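Local coordinates for protein exoribonuclease II, mitochondrial (PDB 6F3H) that probably degrades RNA from the 3' end as the magnesium-dependent exoribonuclease subunit of the mitochondrial RNA degradosome, here as an active-site mutant, at residues Q373-T378 against S447-R452. The protein carries 1 engineered substitution. Sequence-based numbering, arbitrary orientation.
Sequences QKLYDT and SDDVLR
The ring of Y376 is approached obliquely by V450, whose CG1 sits 4.1 Å from CE1 of Y376; P472 touches both residues. Beyond the ring, OH of Y376 reaches the first turn of helix 449-456 but stops 3.8 Å from O of V450, too long for a bond. The hydroxyl is instead tied to O of M470 and OG of S454, and S454 OG also bonds V450 O, so the serine bridges the two indirectly.

The preceding residue, L375, supplies the rest of the apolar contact. Its CB points toward the other helix; with CG anti to the backbone N (chi1 -179°) and chi2 at 173°, the two methyls meet different neighbours. CD2 rests on CG2 of V450 at 3.4 Å, while CD1 lies 3.8 Å from CB of D449, near the exposed border. V450 thus sends one methyl to each of L375 and Y376.

The turn carrying V450 is started by D448, whose OD1 accepts from N of L451 (2.9 Å) from above the carboxylate plane; E437 in turn holds the backbone N of D448. Well away from the magnesium site, this is a small, partly buried helix-to-helix contact, in which helix 369-378 packs against the D448-capped first turn of helix 449-456, part of the RNB domain.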
loop_
_atom_site.group_PDB
_atom_site.type_symbol
_atom_site.label_atom_id
_atom_site.label_comp_id
_atom_site.label_asym_id
_atom_site.label_seq_id
_atom_site.Cartn_x
_atom_site.Cartn_y
_atom_site.Cartn_z
ATOM N N GLN A 373 -17.010 9.281 -10.505
ATOM C CA GLN A 373 -16.962 8.546 -11.762
ATOM C C GLN A 373 -18.023 9.036 -12.732
ATOM O O GLN A 373 -17.870 8.860 -13.943
ATOM C CB GLN A 373 -17.135 7.044 -11.528
ATOM C CG GLN A 373 -16.739 6.194 -12.735
ATOM C CD GLN A 373 -15.232 5.889 -12.768
ATOM O OE1 GLN A 373 -14.445 6.535 -12.078
ATOM N NE2 GLN A 373 -14.832 4.906 -13.580
ATOM N N LYS A 374 -19.070 9.691 -12.228
ATOM C CA LYS A 374 -19.972 10.413 -13.118
ATOM C C LYS A 374 -19.248 11.549 -13.836
ATOM O O LYS A 374 -19.602 11.896 -14.964
ATOM C CB LYS A 374 -21.169 10.933 -12.326
ATOM C CG LYS A 374 -22.107 9.836 -11.820
ATOM C CD LYS A 374 -23.582 10.279 -11.791
ATOM C CE LYS A 374 -24.058 10.825 -13.144
ATOM N NZ LYS A 374 -25.552 10.777 -13.286
ATOM N N LEU A 375 -18.240 12.135 -13.201
ATOM C CA LEU A 375 -17.382 13.092 -13.890
ATOM C C LEU A 375 -16.429 12.387 -14.843
ATOM O O LEU A 375 -16.270 12.798 -15.995
ATOM C CB LEU A 375 -16.597 13.899 -12.856
ATOM C CG LEU A 375 -15.603 15.006 -13.202
ATOM C CD1 LEU A 375 -15.131 15.699 -11.937
ATOM C CD2 LEU A 375 -14.400 14.419 -13.846
ATOM N N TYR A 376 -15.754 11.347 -14.355
ATOM C CA TYR A 376 -14.746 10.660 -15.148
ATOM C C TYR A 376 -15.321 10.113 -16.436
ATOM O O TYR A 376 -14.654 10.114 -17.476
ATOM C CB TYR A 376 -14.153 9.505 -14.357
ATOM C CG TYR A 376 -12.884 9.847 -13.637
ATOM C CD1 TYR A 376 -12.657 11.117 -13.157
ATOM C CD2 TYR A 376 -11.890 8.894 -13.479
ATOM C CE1 TYR A 376 -11.489 11.419 -12.498
ATOM C CE2 TYR A 376 -10.711 9.187 -12.847
ATOM C CZ TYR A 376 -10.505 10.449 -12.352
ATOM O OH TYR A 376 -9.310 10.728 -11.703
ATOM N N ASP A 377 -16.548 9.617 -16.384
ATOM C CA ASP A 377 -17.147 9.045 -17.578
ATOM C C ASP A 377 -17.354 10.096 -18.655
ATOM O O ASP A 377 -17.247 9.789 -19.847
ATOM C CB ASP A 377 -18.464 8.373 -17.223
ATOM C CG ASP A 377 -18.263 7.129 -16.390
ATOM O OD1 ASP A 377 -17.105 6.658 -16.328
ATOM O OD2 ASP A 377 -19.244 6.639 -15.784
ATOM N N THR A 378 -17.648 11.333 -18.268
ATOM C CA THR A 378 -17.890 12.376 -19.250
ATOM C C THR A 378 -16.757 13.387 -19.328
ATOM O O THR A 378 -16.906 14.416 -19.991
ATOM C CB THR A 378 -19.206 13.099 -18.963
ATOM O OG1 THR A 378 -19.248 14.297 -19.746
ATOM C CG2 THR A 378 -19.320 13.456 -17.489
ATOM N N SER A 447 -6.439 23.883 -9.709
ATOM C CA SER A 447 -7.812 24.316 -9.915
ATOM C C SER A 447 -8.682 23.234 -10.541
ATOM O O SER A 447 -9.910 23.348 -10.500
ATOM C CB SER A 447 -7.848 25.570 -10.800
ATOM N N ASP A 448 -8.073 22.198 -11.117
ATOM C CA ASP A 448 -8.768 21.255 -11.984
ATOM C C ASP A 448 -9.442 20.132 -11.214
ATOM O O ASP A 448 -8.855 19.545 -10.300
ATOM C CB ASP A 448 -7.784 20.652 -12.995
ATOM C CG ASP A 448 -8.465 19.739 -14.016
ATOM O OD1 ASP A 448 -9.068 18.719 -13.602
ATOM O OD2 ASP A 448 -8.381 20.022 -15.231
ATOM N N ASP A 449 -10.661 19.794 -11.645
ATOM C CA ASP A 449 -11.416 18.717 -11.013
ATOM C C ASP A 449 -10.741 17.383 -11.247
ATOM O O ASP A 449 -10.344 16.691 -10.300
ATOM C CB ASP A 449 -12.841 18.654 -11.573
ATOM C CG ASP A 449 -13.705 19.808 -11.132
ATOM O OD1 ASP A 449 -13.326 20.518 -10.167
ATOM O OD2 ASP A 449 -14.765 20.001 -11.771
ATOM N N VAL A 450 -10.595 17.011 -12.516
ATOM C CA VAL A 450 -10.050 15.702 -12.829
ATOM C C VAL A 450 -8.694 15.529 -12.182
ATOM O O VAL A 450 -8.318 14.421 -11.787
ATOM C CB VAL A 450 -9.995 15.503 -14.348
ATOM C CG1 VAL A 450 -9.339 14.173 -14.690
ATOM C CG2 VAL A 450 -11.399 15.573 -14.907
ATOM N N LEU A 451 -7.954 16.611 -12.022
ATOM C CA LEU A 451 -6.641 16.427 -11.440
ATOM C C LEU A 451 -6.732 16.214 -9.939
ATOM O O LEU A 451 -6.077 15.315 -9.400
ATOM C CB LEU A 451 -5.759 17.623 -11.763
ATOM C CG LEU A 451 -4.376 17.549 -11.129
ATOM C CD1 LEU A 451 -3.612 16.384 -11.754
ATOM C CD2 LEU A 451 -3.626 18.858 -11.342
ATOM N N ARG A 452 -7.550 17.014 -9.256
ATOM C CA ARG A 452 -7.737 16.822 -7.823
ATOM C C ARG A 452 -8.207 15.410 -7.527
ATOM O O ARG A 452 -7.712 14.751 -6.607
ATOM C CB ARG A 452 -8.771 17.801 -7.295
ATOM C CG ARG A 452 -8.403 19.250 -7.202
ATOM C CD ARG A 452 -9.586 19.987 -6.542
ATOM N NE ARG A 452 -10.892 19.344 -6.799
ATOM C CZ ARG A 452 -11.560 18.554 -5.945
ATOM N NH1 ARG A 452 -12.730 18.033 -6.306
ATOM N NH2 ARG A 452 -11.064 18.262 -4.744
#